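PDB 2NSC: trigger factor from Thermotoga maritima, which probably binds the ribosome, keeps newly made proteins in an open conformation for folding and export, and isomerises peptidyl-prolyl bonds. Local coordinates for residues Leu15-Gly20 with Asp72-Thr77; Tyr65-Leu70 with Thr90-Lys95. All blocks are in the same frame, centred on the assembly; numbering follows the deposited sequence.

Contact 1: Leu15-Gly20 with Asp72-Thr77; sequences LEYVFG and DLIPDT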
loop_
_atom_site.group_PDB
_atom_site.type_symbol
_atom_site.label_atom_id
_atom_site.label_comp_id
_atom_site.label_asym_id
_atom_site.label_seq_id
_atom_site.Cartn_x
_atom_site.Cartn_y
_atom_site.Cartn_z
ATOM N N LEU A 15 0.158 11.188 -12.885
ATOM C CA LEU A 15 0.562 9.820 -13.124
ATOM C C LEU A 15 -0.107 8.960 -12.086
ATOM O O LEU A 15 -0.140 9.333 -10.911
ATOM C CB LEU A 15 2.079 9.675 -12.986
ATOM C CG LEU A 15 2.987 10.530 -13.889
ATOM C CD1 LEU A 15 4.435 10.336 -13.453
ATOM C CD2 LEU A 15 2.828 10.137 -15.344
ATOM N N GLU A 16 -0.630 7.822 -12.524
ATOM C CA GLU A 16 -1.248 6.858 -11.646
ATOM C C GLU A 16 -0.405 5.592 -11.583
ATOM O O GLU A 16 -0.249 4.886 -12.600
ATOM C CB GLU A 16 -2.632 6.510 -12.164
ATOM C CG GLU A 16 -3.341 5.477 -11.317
ATOM C CD GLU A 16 -4.740 5.242 -11.807
ATOM O OE1 GLU A 16 -4.882 4.583 -12.864
ATOM O OE2 GLU A 16 -5.698 5.723 -11.143
ATOM N N TYR A 17 0.126 5.310 -10.393
ATOM C CA TYR A 17 0.956 4.129 -10.147
ATOM C C TYR A 17 0.075 3.026 -9.590
ATOM O O TYR A 17 -0.612 3.232 -8.608
ATOM C CB TYR A 17 2.075 4.458 -9.148
ATOM C CG TYR A 17 3.188 5.293 -9.729
ATOM C CD1 TYR A 17 4.394 4.691 -10.117
ATOM C CD2 TYR A 17 3.036 6.670 -9.935
ATOM C CE1 TYR A 17 5.447 5.446 -10.672
ATOM C CE2 TYR A 17 4.074 7.451 -10.503
ATOM C CZ TYR A 17 5.278 6.824 -10.865
ATOM O OH TYR A 17 6.312 7.537 -11.399
ATOM N N VAL A 18 0.090 1.864 -10.234
ATOM C CA VAL A 18 -0.627 0.674 -9.767
ATOM C C VAL A 18 0.418 -0.374 -9.375
ATOM O O VAL A 18 1.277 -0.745 -10.183
ATOM C CB VAL A 18 -1.555 0.116 -10.872
ATOM C CG1 VAL A 18 -2.236 -1.191 -10.429
ATOM C CG2 VAL A 18 -2.609 1.159 -11.259
ATOM N N PHE A 19 0.333 -0.844 -8.136
ATOM C CA PHE A 19 1.344 -1.715 -7.571
ATOM C C PHE A 19 0.872 -3.161 -7.580
ATOM O O PHE A 19 -0.297 -3.442 -7.309
ATOM C CB PHE A 19 1.716 -1.271 -6.150
ATOM C CG PHE A 19 2.228 0.139 -6.077
ATOM C CD1 PHE A 19 3.565 0.416 -6.318
ATOM C CD2 PHE A 19 1.361 1.204 -5.814
ATOM C CE1 PHE A 19 4.044 1.739 -6.267
ATOM C CE2 PHE A 19 1.832 2.509 -5.753
ATOM C CZ PHE A 19 3.183 2.785 -5.994
ATOM N N GLY A 20 1.803 -4.065 -7.887
ATOM C CA GLY A 20 1.512 -5.482 -7.977
ATOM C C GLY A 20 1.619 -6.188 -6.638
ATOM O O GLY A 20 2.078 -5.604 -5.659
ATOM N N ASP A 72 7.269 5.218 -1.528
ATOM C CA ASP A 72 8.731 5.328 -1.618
ATOM C C ASP A 72 9.332 4.684 -2.869
ATOM O O ASP A 72 10.546 4.710 -3.056
ATOM C CB ASP A 72 9.410 4.703 -0.378
ATOM C CG ASP A 72 9.113 5.456 0.918
ATOM O OD1 ASP A 72 8.585 6.597 0.862
ATOM O OD2 ASP A 72 9.436 4.904 2.003
ATOM N N LEU A 73 8.501 4.072 -3.703
ATOM C CA LEU A 73 9.006 3.458 -4.916
ATOM C C LEU A 73 8.990 4.476 -6.039
ATOM O O LEU A 73 9.692 4.328 -7.044
ATOM C CB LEU A 73 8.167 2.242 -5.306
ATOM C CG LEU A 73 8.259 0.999 -4.422
ATOM C CD1 LEU A 73 7.266 -0.043 -4.890
ATOM C CD2 LEU A 73 9.703 0.424 -4.388
ATOM N N ILE A 74 8.194 5.518 -5.840
ATOM C CA ILE A 74 7.882 6.460 -6.894
ATOM C C ILE A 74 9.084 7.307 -7.334
ATOM O O ILE A 74 9.445 7.244 -8.498
ATOM C CB ILE A 74 6.650 7.311 -6.564
ATOM C CG1 ILE A 74 5.444 6.384 -6.361
ATOM C CG2 ILE A 74 6.394 8.346 -7.699
ATOM C CD1 ILE A 74 4.165 7.092 -5.991
ATOM N N PRO A 75 9.722 8.067 -6.405
ATOM C CA PRO A 75 10.833 8.946 -6.788
ATOM C C PRO A 75 11.859 8.324 -7.721
ATOM O O PRO A 75 12.349 8.989 -8.634
ATOM C CB PRO A 75 11.472 9.300 -5.440
ATOM C CG PRO A 75 10.295 9.340 -4.515
ATOM C CD PRO A 75 9.448 8.166 -4.956
ATOM N N ASP A 76 12.165 7.055 -7.517
ATOM C CA ASP A 76 13.174 6.395 -8.318
ATOM C C ASP A 76 12.726 6.231 -9.775
ATOM O O ASP A 76 13.566 6.215 -10.696
ATOM C CB ASP A 76 13.517 5.047 -7.698
ATOM C CG ASP A 76 14.784 4.466 -8.255
ATOM O OD1 ASP A 76 14.724 3.926 -9.381
ATOM O OD2 ASP A 76 15.835 4.556 -7.577
ATOM N N THR A 77 11.412 6.112 -9.984
ATOM C CA THR A 77 10.850 5.985 -11.332
ATOM C C THR A 77 10.884 7.309 -12.094
ATOM O O THR A 77 10.667 7.345 -13.315
ATOM C CB THR A 77 9.401 5.460 -11.304
ATOM O OG1 THR A 77 8.559 6.439 -10.695
ATOM C CG2 THR A 77 9.315 4.178 -10.522
#
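In the N-terminal domain, which in trigger factors binds the ribosome, Tyr17 and Phe19, at the end of strand 12-18 of the two-stranded antiparallel sheet and just beyond it, pack on Leu73, Ile74 and Thr77 around the short, weakly bonded helix 74-77. The Tyr17 ring takes Ile74 over one face: CG1 of Ile74 sits above the ring centre, and CG2 of Ile74 makes a CH-pi contact, 4.1 Å from the Tyr17 centroid and 29° off the ring normal. CG2 also comes within 3.7 Å of CZ of Tyr17. Beyond the ring, Tyr17 OH donates a hydrogen bond to Thr77 OG1, which lies near the ring plane, at 2.6 Å. With chi1 at 67°, Thr77 OG1 lies between its own backbone N and carbonyl carbon, and it donates in turn to Ile74 O at 2.5 Å, in the carbonyl plane. Ile74 O also accepts from the backbone N of Thr77, so two donors of a single residue grip it. Phe19 meets the turn before the helix: its CE1 is 3.9 Å from Leu73 CD1, an oblique approach, while Ile74 CG1 stands at the edge of the same ring. Leu78 and Val3 also touch Tyr17, and Met1 lies against both Phe19 and Leu73. A phenylalanine in place of Tyr17 would probably leave Thr77 OG1 without its donor from the strand. The two hydroxyls form a short chain of hydrogen bonds, Tyr17 OH to Thr77 OG1 to the carbonyl O of Ile74, which ties the strand to the short helix 74-77 next to an apolar patch.

Contact 2: Tyr65-Leu70 with Thr90-Lys95; sequences YTLDFL and TERELK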
loop_
_atom_site.group_PDB
_atom_site.type_symbol
_atom_site.label_atom_id
_atom_site.label_comp_id
_atom_site.label_asym_id
_atom_site.label_seq_id
_atom_site.Cartn_x
_atom_site.Cartn_y
_atom_site.Cartn_z
ATOM N N TYR A 65 0.339 2.548 6.497
ATOM C CA TYR A 65 1.786 2.315 6.555
ATOM C C TYR A 65 2.264 1.588 5.309
ATOM O O TYR A 65 3.314 1.917 4.743
ATOM C CB TYR A 65 2.167 1.547 7.833
ATOM C CG TYR A 65 2.198 2.415 9.082
ATOM C CD1 TYR A 65 3.165 3.432 9.226
ATOM C CD2 TYR A 65 1.252 2.247 10.115
ATOM C CE1 TYR A 65 3.214 4.252 10.379
ATOM C CE2 TYR A 65 1.288 3.090 11.281
ATOM C CZ TYR A 65 2.278 4.078 11.396
ATOM O OH TYR A 65 2.350 4.898 12.510
ATOM N N THR A 66 1.473 0.610 4.866
ATOM C CA THR A 66 1.771 -0.085 3.613
ATOM C C THR A 66 1.836 0.889 2.441
ATOM O O THR A 66 2.774 0.842 1.645
ATOM C CB THR A 66 0.799 -1.251 3.331
ATOM O OG1 THR A 66 0.841 -2.170 4.433
ATOM C CG2 THR A 66 1.215 -2.003 2.074
ATOM N N LEU A 67 0.869 1.794 2.351
ATOM C CA LEU A 67 0.860 2.760 1.276
ATOM C C LEU A 67 2.021 3.739 1.392
ATOM O O LEU A 67 2.581 4.134 0.371
ATOM C CB LEU A 67 -0.477 3.495 1.234
ATOM C CG LEU A 67 -1.617 2.712 0.606
ATOM C CD1 LEU A 67 -2.954 3.267 1.106
ATOM C CD2 LEU A 67 -1.520 2.734 -0.927
ATOM N N ASP A 68 2.393 4.127 2.618
ATOM C CA ASP A 68 3.572 5.006 2.832
ATOM C C ASP A 68 4.807 4.419 2.161
ATOM O O ASP A 68 5.525 5.109 1.460
ATOM C CB ASP A 68 3.901 5.175 4.320
ATOM C CG ASP A 68 2.967 6.143 5.030
ATOM O OD1 ASP A 68 2.313 6.969 4.353
ATOM O OD2 ASP A 68 2.884 6.075 6.278
ATOM N N PHE A 69 5.057 3.134 2.406
ATOM C CA PHE A 69 6.220 2.491 1.825
ATOM C C PHE A 69 6.099 2.249 0.316
ATOM O O PHE A 69 7.107 2.264 -0.394
ATOM C CB PHE A 69 6.606 1.234 2.611
ATOM C CG PHE A 69 7.280 1.545 3.924
ATOM C CD1 PHE A 69 8.602 1.996 3.946
ATOM C CD2 PHE A 69 6.574 1.441 5.131
ATOM C CE1 PHE A 69 9.222 2.312 5.163
ATOM C CE2 PHE A 69 7.170 1.753 6.334
ATOM C CZ PHE A 69 8.491 2.195 6.364
ATOM N N LEU A 70 4.884 2.045 -0.184
ATOM C CA LEU A 70 4.715 1.957 -1.626
ATOM C C LEU A 70 5.084 3.292 -2.272
ATOM O O LEU A 70 5.747 3.314 -3.301
ATOM C CB LEU A 70 3.301 1.533 -2.018
ATOM C CG LEU A 70 2.905 0.066 -1.829
ATOM C CD1 LEU A 70 1.434 -0.039 -2.138
ATOM C CD2 LEU A 70 3.724 -0.893 -2.728
ATOM N N THR A 90 -1.984 12.960 -4.740
ATOM C CA THR A 90 -3.351 13.472 -4.802
ATOM C C THR A 90 -4.408 12.394 -4.515
ATOM O O THR A 90 -5.585 12.703 -4.295
ATOM C CB THR A 90 -3.628 14.158 -6.155
ATOM O OG1 THR A 90 -3.360 13.227 -7.212
ATOM C CG2 THR A 90 -2.716 15.440 -6.318
ATOM N N GLU A 91 -3.983 11.134 -4.511
ATOM C CA GLU A 91 -4.867 10.024 -4.200
ATOM C C GLU A 91 -4.074 8.784 -3.778
ATOM O O GLU A 91 -3.030 8.495 -4.352
ATOM C CB GLU A 91 -5.717 9.681 -5.420
ATOM C CG GLU A 91 -6.816 8.672 -5.155
ATOM C CD GLU A 91 -7.829 8.596 -6.294
ATOM O OE1 GLU A 91 -7.404 8.558 -7.474
ATOM O OE2 GLU A 91 -9.048 8.567 -6.002
ATOM N N ARG A 92 -4.609 8.054 -2.799
ATOM C CA ARG A 92 -4.070 6.756 -2.343
ATOM C C ARG A 92 -5.202 5.778 -2.168
ATOM O O ARG A 92 -6.298 6.159 -1.749
ATOM C CB ARG A 92 -3.365 6.902 -0.997
ATOM C CG ARG A 92 -1.921 7.383 -1.112
ATOM C CD ARG A 92 -1.411 8.107 0.164
ATOM N NE ARG A 92 -1.714 7.430 1.428
ATOM C CZ ARG A 92 -0.791 6.991 2.278
ATOM N NH1 ARG A 92 0.496 7.150 1.991
ATOM N NH2 ARG A 92 -1.152 6.397 3.413
ATOM N N GLU A 93 -4.936 4.507 -2.450
ATOM C CA GLU A 93 -5.952 3.478 -2.321
ATOM C C GLU A 93 -5.300 2.100 -2.192
ATOM O O GLU A 93 -4.414 1.762 -2.962
ATOM C CB GLU A 93 -6.870 3.534 -3.554
ATOM C CG GLU A 93 -8.021 2.530 -3.580
ATOM C CD GLU A 93 -8.700 2.501 -4.957
ATOM O OE1 GLU A 93 -8.256 1.724 -5.848
ATOM O OE2 GLU A 93 -9.663 3.286 -5.161
ATOM N N LEU A 94 -5.722 1.323 -1.204
ATOM C CA LEU A 94 -5.353 -0.086 -1.124
ATOM C C LEU A 94 -6.614 -0.930 -0.906
ATOM O O LEU A 94 -7.395 -0.637 -0.012
ATOM C CB LEU A 94 -4.340 -0.330 -0.008
ATOM C CG LEU A 94 -3.652 -1.707 -0.007
ATOM C CD1 LEU A 94 -2.280 -1.612 0.582
ATOM C CD2 LEU A 94 -4.446 -2.742 0.741
ATOM N N LYS A 95 -6.811 -1.960 -1.736
ATOM C CA LYS A 95 -7.944 -2.900 -1.580
ATOM C C LYS A 95 -7.400 -4.290 -1.267
ATOM O O LYS A 95 -6.637 -4.861 -2.064
ATOM C CB LYS A 95 -8.782 -2.996 -2.861
ATOM C CG LYS A 95 -9.282 -1.671 -3.443
ATOM C CD LYS A 95 -10.190 -0.975 -2.468
ATOM C CE LYS A 95 -10.726 0.327 -3.027
ATOM N NZ LYS A 95 -11.470 1.041 -1.952
#
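Leu67 and Leu94 mark the closest approach of the two backbones, with 7.2 Å between their CA atoms. Residues 65-70 are helical, part of helix 62-71, while 90-95 forms no regular strand but is largely extended and passes across the helix. Leu67 points at that chain: its CD1 lies 4.0 Å from Leu94 CB, and its CD2 rests 3.7 Å from the backbone O of Glu93. Nearby, CG2 of Thr66 touches CD1 of Leu94 at 3.8 Å, the two side chains crossing at about a right angle. The Arg92 chain, bent at its third torsion, lays one face of its guanidinium over Leu67 CB, which stands 3.6 Å above the centre of that plane. From there NH1 of Arg92 forms a salt bridge to Asp68 OD1 at 3.0 Å, with an N-H...O angle of 152°. It reaches OD1 from the anti side, 29° out of the carboxylate plane. NH2 of Arg92 makes another salt bridge, to Glu64 one turn earlier, so two acidic residues of the helix hold the guanidinium. This is an extended, non-strand chain packed across a helix, with leucines meeting beside a charged border, within the N-terminal domain of trigger factor.

Contact 1 and contact 2 sit side by side, with centres about 10 Å apart, and share a direct touch: CZ of Phe19 lies 3.8 Å from the backbone O of Leu70. Helix 62-71, which carries residues 65-70, is followed in the chain by helix 74-77, so the middle two segments are nearly continuous. The segments alternate along the sequence: 15-20 pairs with 72-77 and 65-70 with 90-95, so the two connections cross. Contact 2 lies nearer the centre of the chain. Both contacts lie in the N-terminal domain and join its structural elements; the isomerase activity belongs to the protein's middle domain, which this chain lacks.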